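Probable amino acid aminotransferase (Mycobacterium tuberculosis, PDB 6Q1Q) is probably an amino acid aminotransferase of the class IV family, with two copies of the chain in its assembly. Local coordinates at residues R92-R97 with T106-V111; S149-S154 with P213-T218; P113-V118 with S254-A259. All coordinates share one frame; numbering follows the deposited sequence.

Interaction 1: residues R92-R97 with T106-V111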
loop_
_atom_site.group_PDB
_atom_site.type_symbol
_atom_site.label_atom_id
_atom_site.label_comp_id
_atom_site.label_asym_id
_atom_site.label_seq_id
_atom_site.Cartn_x
_atom_site.Cartn_y
_atom_site.Cartn_z
ATOM N N ARG B 92 10.767 15.548 -0.060
ATOM C CA ARG B 92 9.504 14.831 -0.130
ATOM C C ARG B 92 8.406 15.600 0.587
ATOM O O ARG B 92 8.639 16.213 1.632
ATOM C CB ARG B 92 9.626 13.431 0.481
ATOM C CG ARG B 92 10.185 12.393 -0.470
ATOM C CD ARG B 92 10.315 11.039 0.199
ATOM N NE ARG B 92 11.398 11.024 1.177
ATOM C CZ ARG B 92 11.940 9.917 1.675
ATOM N NH1 ARG B 92 11.501 8.727 1.283
ATOM N NH2 ARG B 92 12.923 10.000 2.560
ATOM N N LEU B 93 7.210 15.565 0.007
ATOM C CA LEU B 93 6.010 16.121 0.614
ATOM C C LEU B 93 5.142 14.954 1.061
ATOM O O LEU B 93 4.795 14.098 0.246
ATOM C CB LEU B 93 5.253 16.999 -0.382
ATOM C CG LEU B 93 6.101 17.816 -1.358
ATOM C CD1 LEU B 93 5.243 18.350 -2.493
ATOM C CD2 LEU B 93 6.782 18.953 -0.627
ATOM N N ILE B 94 4.795 14.918 2.345
ATOM C CA ILE B 94 3.968 13.855 2.907
ATOM C C ILE B 94 2.657 14.462 3.385
ATOM O O ILE B 94 2.656 15.418 4.169
ATOM C CB ILE B 94 4.684 13.096 4.039
ATOM C CG1 ILE B 94 5.845 12.283 3.464
ATOM C CG2 ILE B 94 3.716 12.191 4.781
ATOM C CD1 ILE B 94 7.199 12.755 3.889
ATOM N N TYR B 95 1.546 13.896 2.913
ATOM C CA TYR B 95 0.206 14.426 3.162
ATOM C C TYR B 95 -0.674 13.236 3.530
ATOM O O TYR B 95 -1.136 12.503 2.652
ATOM C CB TYR B 95 -0.314 15.159 1.933
ATOM C CG TYR B 95 -1.586 15.958 2.127
ATOM C CD1 TYR B 95 -1.790 16.725 3.268
ATOM C CD2 TYR B 95 -2.571 15.970 1.147
ATOM C CE1 TYR B 95 -2.952 17.467 3.434
ATOM C CE2 TYR B 95 -3.731 16.701 1.304
ATOM C CZ TYR B 95 -3.917 17.450 2.447
ATOM O OH TYR B 95 -5.073 18.183 2.598
ATOM N N SER B 96 -0.895 13.044 4.825
ATOM C CA SER B 96 -1.632 11.901 5.339
ATOM C C SER B 96 -3.008 12.319 5.838
ATOM O O SER B 96 -3.256 13.488 6.142
ATOM C CB SER B 96 -0.854 11.229 6.476
ATOM O OG SER B 96 -1.731 10.773 7.490
ATOM N N ARG B 97 -3.903 11.333 5.937
ATOM C CA ARG B 97 -5.264 11.603 6.388
ATOM C C ARG B 97 -5.322 12.106 7.824
ATOM O O ARG B 97 -6.366 12.616 8.244
ATOM C CB ARG B 97 -6.126 10.344 6.240
ATOM C CG ARG B 97 -7.626 10.624 6.192
ATOM C CD ARG B 97 -8.426 9.395 5.787
ATOM N NE ARG B 97 -7.897 8.791 4.569
ATOM C CZ ARG B 97 -8.182 9.211 3.339
ATOM N NH1 ARG B 97 -8.995 10.243 3.158
ATOM N NH2 ARG B 97 -7.648 8.599 2.290
ATOM N N THR B 106 -2.203 15.402 8.504
ATOM C CA THR B 106 -0.812 15.655 8.848
ATOM C C THR B 106 -0.038 15.942 7.570
ATOM O O THR B 106 -0.183 15.226 6.574
ATOM C CB THR B 106 -0.204 14.474 9.609
ATOM O OG1 THR B 106 -0.445 13.257 8.896
ATOM C CG2 THR B 106 -0.826 14.372 10.990
ATOM N N ALA B 107 0.763 17.002 7.594
ATOM C CA ALA B 107 1.462 17.458 6.400
ATOM C C ALA B 107 2.799 18.056 6.803
ATOM O O ALA B 107 2.856 18.907 7.695
ATOM C CB ALA B 107 0.629 18.491 5.635
ATOM N N TYR B 108 3.866 17.614 6.143
ATOM C CA TYR B 108 5.188 18.169 6.393
ATOM C C TYR B 108 6.058 17.959 5.163
ATOM O O TYR B 108 5.706 17.220 4.241
ATOM C CB TYR B 108 5.837 17.548 7.637
ATOM C CG TYR B 108 6.008 16.043 7.590
ATOM C CD1 TYR B 108 4.987 15.193 8.000
ATOM C CD2 TYR B 108 7.196 15.472 7.150
ATOM C CE1 TYR B 108 5.140 13.819 7.967
ATOM C CE2 TYR B 108 7.360 14.098 7.114
ATOM C CZ TYR B 108 6.328 13.276 7.523
ATOM O OH TYR B 108 6.486 11.907 7.488
ATOM N N VAL B 109 7.200 18.639 5.163
ATOM C CA VAL B 109 8.175 18.568 4.085
ATOM C C VAL B 109 9.455 17.981 4.659
ATOM O O VAL B 109 9.855 18.318 5.779
ATOM C CB VAL B 109 8.436 19.956 3.460
ATOM C CG1 VAL B 109 9.629 19.911 2.514
ATOM C CG2 VAL B 109 7.188 20.466 2.748
ATOM N N MET B 110 10.089 17.099 3.895
ATOM C CA MET B 110 11.286 16.404 4.337
ATOM C C MET B 110 12.325 16.465 3.234
ATOM O O MET B 110 12.020 16.166 2.075
ATOM C CB MET B 110 10.984 14.947 4.690
ATOM C CG MET B 110 12.088 14.266 5.477
ATOM S SD MET B 110 11.517 12.823 6.395
ATOM C CE MET B 110 10.462 12.040 5.179
ATOM N N VAL B 111 13.544 16.854 3.588
ATOM C CA VAL B 111 14.673 16.832 2.668
ATOM C C VAL B 111 15.760 15.964 3.286
ATOM O O VAL B 111 16.091 16.115 4.468
ATOM C CB VAL B 111 15.187 18.251 2.354
ATOM C CG1 VAL B 111 15.473 19.032 3.632
ATOM C CG2 VAL B 111 16.414 18.187 1.459
#
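With chi1 at 59°, Y108 holds its ring between its own backbone N and carbonyl carbon, which lays the ring against I94 on the neighbouring strand. M110 starts out extended and then bends at chi3 (43°), bringing its methyl CE back to the same isoleucine. I94 CB lies over one face of the Y108 ring, 4.1 Å from the centroid and offset toward the rim, a CH-pi contact. Farther along the side chain, I94 CD1 is 3.5 Å from Y108 CE2 and 3.6 Å from M110 CE, so this one methyl packs against both neighbours. R92 runs alongside M110 and points the same way.

These are two strands of an antiparallel beta hairpin; the chain directions of the two short segments differ by 177°. R92–M110, I94–Y108 and S96–T106 are the hydrogen-bonded pairs; the bond from R92 N to M110 O is short at 2.6 Å, while that from T106 N to S96 O, at the loop end, is weak. The other face of the sheet carries the non-hydrogen-bonded pairs: L93 CD2 meets V109 CG2 at 3.7 Å, and Y95 CD1 meets A107 CB at 3.8 Å.

R92 NE is buried with no partner in the model, but R92 NH2 forms a salt bridge to E100 of the second subunit, and Y108 OH bonds to A21 O of that subunit. Strand 31-39 pairs with 92-97 on the side away from 106-111, and strand 3-6 with 106-111 on the side away from 92-97, while helix 67-84 packs on the L93, A107 and V109 face through W70 and A77.

Interaction 2: residues S149-S154 with P213-T218. With EDO (1,2-ethanediol), chain H.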
loop_
_atom_site.group_PDB
_atom_site.type_symbol
_atom_site.label_atom_id
_atom_site.label_comp_id
_atom_site.label_asym_id
_atom_site.label_seq_id
_atom_site.Cartn_x
_atom_site.Cartn_y
_atom_site.Cartn_z
ATOM N N SER B 149 -3.825 5.576 -10.270
ATOM C CA SER B 149 -3.192 6.825 -10.675
ATOM C C SER B 149 -2.818 7.716 -9.499
ATOM O O SER B 149 -2.222 8.777 -9.712
ATOM C CB SER B 149 -4.105 7.595 -11.631
ATOM O OG SER B 149 -4.141 6.963 -12.898
ATOM N N ALA B 150 -3.161 7.325 -8.274
ATOM C CA ALA B 150 -2.790 8.083 -7.088
ATOM C C ALA B 150 -1.422 7.626 -6.598
ATOM O O ALA B 150 -1.155 6.424 -6.517
ATOM C CB ALA B 150 -3.835 7.909 -5.986
ATOM N N LYS B 151 -0.555 8.587 -6.284
ATOM C CA LYS B 151 0.762 8.293 -5.718
ATOM C C LYS B 151 0.626 8.311 -4.201
ATOM O O LYS B 151 0.741 9.353 -3.556
ATOM C CB LYS B 151 1.798 9.295 -6.207
ATOM C CG LYS B 151 3.207 9.018 -5.722
ATOM C CD LYS B 151 4.197 9.976 -6.362
ATOM C CE LYS B 151 5.627 9.507 -6.165
ATOM N NZ LYS B 151 5.799 8.069 -6.522
ATOM N N THR B 152 0.380 7.139 -3.624
ATOM C CA THR B 152 0.050 7.008 -2.213
ATOM C C THR B 152 1.254 6.550 -1.393
ATOM O O THR B 152 2.296 6.152 -1.922
ATOM C CB THR B 152 -1.113 6.029 -2.024
ATOM O OG1 THR B 152 -0.632 4.687 -2.162
ATOM C CG2 THR B 152 -2.201 6.289 -3.058
ATOM N N LEU B 153 1.092 6.617 -0.072
ATOM C CA LEU B 153 2.103 6.162 0.874
ATOM C C LEU B 153 2.146 4.647 1.030
ATOM O O LEU B 153 2.933 4.152 1.838
ATOM C CB LEU B 153 1.866 6.800 2.246
ATOM C CG LEU B 153 1.999 8.318 2.334
ATOM C CD1 LEU B 153 1.627 8.797 3.723
ATOM C CD2 LEU B 153 3.414 8.737 1.989
ATOM N N SER B 154 1.326 3.901 0.294
ATOM C CA SER B 154 1.249 2.449 0.440
ATOM C C SER B 154 2.155 1.792 -0.603
ATOM O O SER B 154 1.711 1.303 -1.642
ATOM C CB SER B 154 -0.195 1.991 0.329
ATOM O OG SER B 154 -0.880 2.261 1.541
ATOM N N PRO B 213 -3.585 1.868 -16.051
ATOM C CA PRO B 213 -3.499 1.935 -14.586
ATOM C C PRO B 213 -2.082 2.204 -14.107
ATOM O O PRO B 213 -1.459 1.345 -13.477
ATOM C CB PRO B 213 -3.981 0.550 -14.145
ATOM C CG PRO B 213 -3.608 -0.338 -15.281
ATOM C CD PRO B 213 -3.828 0.489 -16.518
ATOM N N ILE B 214 -1.557 3.391 -14.408
ATOM C CA ILE B 214 -0.175 3.734 -14.109
ATOM C C ILE B 214 -0.142 5.119 -13.480
ATOM O O ILE B 214 -1.140 5.837 -13.446
ATOM C CB ILE B 214 0.720 3.706 -15.365
ATOM C CG1 ILE B 214 0.271 4.783 -16.353
ATOM C CG2 ILE B 214 0.693 2.342 -16.026
ATOM C CD1 ILE B 214 1.156 4.891 -17.582
ATOM N N LEU B 215 1.033 5.494 -12.989
ATOM C CA LEU B 215 1.227 6.822 -12.431
ATOM C C LEU B 215 1.766 7.728 -13.524
ATOM O O LEU B 215 2.705 7.363 -14.231
ATOM C CB LEU B 215 2.205 6.778 -11.252
ATOM C CG LEU B 215 1.716 6.194 -9.928
ATOM C CD1 LEU B 215 2.860 6.089 -8.933
ATOM C CD2 LEU B 215 0.613 7.074 -9.358
ATOM N N ARG B 216 1.179 8.916 -13.654
ATOM C CA ARG B 216 1.664 9.874 -14.641
ATOM C C ARG B 216 2.929 10.553 -14.138
ATOM O O ARG B 216 3.008 10.981 -12.980
ATOM C CB ARG B 216 0.592 10.901 -14.978
ATOM C CG ARG B 216 -0.406 10.418 -15.999
ATOM C CD ARG B 216 -1.578 11.365 -16.011
ATOM N NE ARG B 216 -2.644 10.996 -16.953
ATOM C CZ ARG B 216 -2.581 11.204 -18.274
ATOM N NH1 ARG B 216 -3.570 10.857 -19.087
ATOM N NH2 ARG B 216 -1.506 11.744 -18.808
ATOM N N GLY B 217 3.910 10.655 -15.021
ATOM C CA GLY B 217 5.220 11.153 -14.678
ATOM C C GLY B 217 5.445 12.636 -14.860
ATOM O O GLY B 217 5.385 13.152 -15.980
ATOM N N THR B 218 5.698 13.333 -13.752
ATOM C CA THR B 218 6.006 14.756 -13.831
ATOM C C THR B 218 7.268 14.994 -14.650
ATOM O O THR B 218 7.308 15.893 -15.497
ATOM C CB THR B 218 6.164 15.338 -12.427
ATOM O OG1 THR B 218 5.069 14.919 -11.602
ATOM C CG2 THR B 218 6.210 16.852 -12.477
HETATM C C1 EDO H . 1.131 4.093 -5.501
HETATM O O1 EDO H . 1.431 5.249 -4.709
HETATM C C2 EDO H . 1.039 2.873 -4.594
HETATM O O2 EDO H . -0.092 3.017 -3.726
#
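This is a loop-to-loop contact, partly buried, its centre about 8 Å from the centre of the folded chain, in which L215 and I214 from the loop leading into helix 218-229 meet S149, A150 and K151. The latter belong to the loop before helix 156-167, which includes an ST turn at T152 and, through K151 and L153, makes backbone hydrogen bonds to strand 31-39 of the class IV aminotransferase fold.

One methyl does most of the touching. L215 sends CG anti to its carbonyl carbon (chi1 -74°), and its CD2 comes down on the backbone of the facing loop, 3.3 Å from S149 O, 3.4 Å from A150 O and 3.6 Å from K151 N. K151 contributes CB to the same methyl. Beside this methyl-to-backbone packing lies one hydrogen bond: S149 OG donates to I214 O at 3.3 Å, approaching almost in line with the carbonyl. S149 CA also makes a CA-H...O contact with I214 O, so the carbonyl is met by one hydroxyl and one C-H of the same serine. L215 N in turn bonds to E184 OE1, and K151 N to S56 OG of helix 46-59.

A 1,2-ethanediol, probably from the crystallisation liquor, sits beside T152. Its O1 donates to T152 O at 3.1 Å and its O2 makes a weak bond to S154 O; its closest approaches to T152 N and OG1 are too short to be trusted in detail. Within the ST turn, S154 N donates to T152 OG1 at 3.2 Å, with an angle of 162° at the hydrogen.

Interaction 3: residues P113-V118 with S254-A259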
loop_
_atom_site.group_PDB
_atom_site.type_symbol
_atom_site.label_atom_id
_atom_site.label_comp_id
_atom_site.label_asym_id
_atom_site.label_seq_id
_atom_site.Cartn_x
_atom_site.Cartn_y
_atom_site.Cartn_z
ATOM N N PRO B 113 19.482 13.275 2.231
ATOM C CA PRO B 113 20.512 13.076 1.205
ATOM C C PRO B 113 20.021 12.178 0.080
ATOM O O PRO B 113 19.133 11.340 0.259
ATOM C CB PRO B 113 21.664 12.423 1.978
ATOM C CG PRO B 113 21.430 12.781 3.397
ATOM C CD PRO B 113 19.947 12.856 3.565
ATOM N N VAL B 114 20.612 12.368 -1.091
ATOM C CA VAL B 114 20.293 11.535 -2.250
ATOM C C VAL B 114 21.038 10.208 -2.120
ATOM O O VAL B 114 22.255 10.214 -1.879
ATOM C CB VAL B 114 20.668 12.253 -3.543
ATOM C CG1 VAL B 114 20.661 11.284 -4.713
ATOM C CG2 VAL B 114 19.715 13.410 -3.801
ATOM N N PRO B 115 20.355 9.070 -2.255
ATOM C CA PRO B 115 21.025 7.778 -2.059
ATOM C C PRO B 115 22.149 7.564 -3.062
ATOM O O PRO B 115 22.139 8.103 -4.171
ATOM C CB PRO B 115 19.896 6.759 -2.257
ATOM C CG PRO B 115 18.638 7.527 -2.017
ATOM C CD PRO B 115 18.911 8.917 -2.492
ATOM N N ALA B 116 23.128 6.753 -2.651
ATOM C CA ALA B 116 24.272 6.455 -3.509
ATOM C C ALA B 116 23.864 5.697 -4.766
ATOM O O ALA B 116 24.568 5.756 -5.779
ATOM C CB ALA B 116 25.317 5.659 -2.728
ATOM N N ARG B 117 22.748 4.967 -4.716
ATOM C CA ARG B 117 22.273 4.248 -5.894
ATOM C C ARG B 117 21.995 5.189 -7.063
ATOM O O ARG B 117 22.145 4.795 -8.226
ATOM C CB ARG B 117 21.022 3.442 -5.531
ATOM C CG ARG B 117 20.145 3.038 -6.707
ATOM C CD ARG B 117 18.836 2.426 -6.235
ATOM N NE ARG B 117 18.055 3.352 -5.418
ATOM C CZ ARG B 117 17.224 4.268 -5.904
ATOM N NH1 ARG B 117 16.557 5.063 -5.078
ATOM N NH2 ARG B 117 17.063 4.394 -7.215
ATOM N N VAL B 118 21.626 6.440 -6.776
ATOM C CA VAL B 118 21.182 7.350 -7.828
ATOM C C VAL B 118 22.309 7.670 -8.804
ATOM O O VAL B 118 22.099 7.689 -10.022
ATOM C CB VAL B 118 20.598 8.628 -7.200
ATOM C CG1 VAL B 118 20.303 9.667 -8.271
ATOM C CG2 VAL B 118 19.341 8.300 -6.410
ATOM N N SER B 254 12.263 9.203 -13.405
ATOM C CA SER B 254 11.586 9.583 -12.174
ATOM C C SER B 254 12.143 10.926 -11.717
ATOM O O SER B 254 13.041 11.495 -12.343
ATOM C CB SER B 254 11.739 8.503 -11.100
ATOM O OG SER B 254 13.094 8.135 -10.944
ATOM N N SER B 255 11.607 11.427 -10.606
ATOM C CA SER B 255 11.907 12.793 -10.192
ATOM C C SER B 255 13.248 12.907 -9.474
ATOM O O SER B 255 13.959 13.902 -9.653
ATOM C CB SER B 255 10.777 13.331 -9.319
ATOM O OG SER B 255 9.617 13.556 -10.101
ATOM N N MET B 256 13.615 11.923 -8.650
ATOM C CA MET B 256 14.879 12.024 -7.923
ATOM C C MET B 256 16.036 11.418 -8.713
ATOM O O MET B 256 17.020 12.103 -9.005
ATOM C CB MET B 256 14.766 11.347 -6.554
ATOM C CG MET B 256 16.063 11.392 -5.762
ATOM S SD MET B 256 16.284 9.985 -4.660
ATOM C CE MET B 256 14.645 9.822 -3.960
ATOM N N THR B 257 15.937 10.139 -9.064
ATOM C CA THR B 257 16.823 9.568 -10.072
ATOM C C THR B 257 16.226 9.898 -11.433
ATOM O O THR B 257 15.203 9.330 -11.830
ATOM C CB THR B 257 17.019 8.065 -9.870
ATOM O OG1 THR B 257 17.546 7.482 -11.069
ATOM C CG2 THR B 257 15.721 7.372 -9.479
ATOM N N LEU B 258 16.855 10.836 -12.142
ATOM C CA LEU B 258 16.212 11.449 -13.298
ATOM C C LEU B 258 16.032 10.446 -14.429
ATOM O O LEU B 258 14.902 10.133 -14.822
ATOM C CB LEU B 258 17.022 12.660 -13.761
ATOM C CG LEU B 258 17.288 13.675 -12.648
ATOM C CD1 LEU B 258 18.367 14.660 -13.057
ATOM C CD2 LEU B 258 16.002 14.395 -12.276
ATOM N N ALA B 259 17.132 9.923 -14.963
ATOM C CA ALA B 259 17.065 8.961 -16.052
ATOM C C ALA B 259 18.049 7.833 -15.795
ATOM O O ALA B 259 19.233 8.081 -15.550
ATOM C CB ALA B 259 17.367 9.626 -17.399
#
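The loop of a beta hairpin, joining strand 249-253 to strand 259-265, pushes M256 and T257 against P115, just ahead of helix 116-124, and R117 and V118 in its first turn. M256 reaches across with CG anti to its backbone N (chi1 179°), which carries the sulfur out of the loop. M256 SD sits 3.6 Å from P115 CD and 3.9 Å from V118 CG2, touching the proline ring and the valine branch together. V118 turns its other methyl to the threonine: CG1 is 3.9 Å from T257 CA and 4.0 Å from T257 CB.

In this aminotransferase fold the helix is the link between strand 106-113 of the antiparallel sheet and strand 126-132 of the mixed sheet, and the hairpin loop of the mixed sheet packs on its first turn. No hydrogen bond crosses between 113-118 and 254-259. R117, bent at chi3 (60°), swings its guanidinium back so that T257 CG2 lies at its edge, 4.0 Å from NH2, while V118 CG2 lies above one face, offset toward the rim. R187 brings a like charge close to this arginine.

Inside the loop, S254 OG donates to T257 O at 2.6 Å, and S254 N bonds to L258 O. R122, one turn on in the helix, reaches M256 O through NH1, and S255 OG bonds to H49 NE2 and T219 OG1.

Interaction 1 is the buried one, a ladder of backbone bonds within a single sheet with side chains packed on both faces. Interaction 2 is partly buried and interaction 3 lies at the surface; both join loops or a helix start from distant parts of the chain, and their contacts depend on a few side chains, with one hydrogen bond across interaction 2 and none across interaction 3. Strand 106-113 links interactions 1 and 3 by leading directly into helix 116-124. Interactions 1 and 2 touch where I94 CG2 packs on L153 CD1, and both meet the second subunit, which interaction 3 does not.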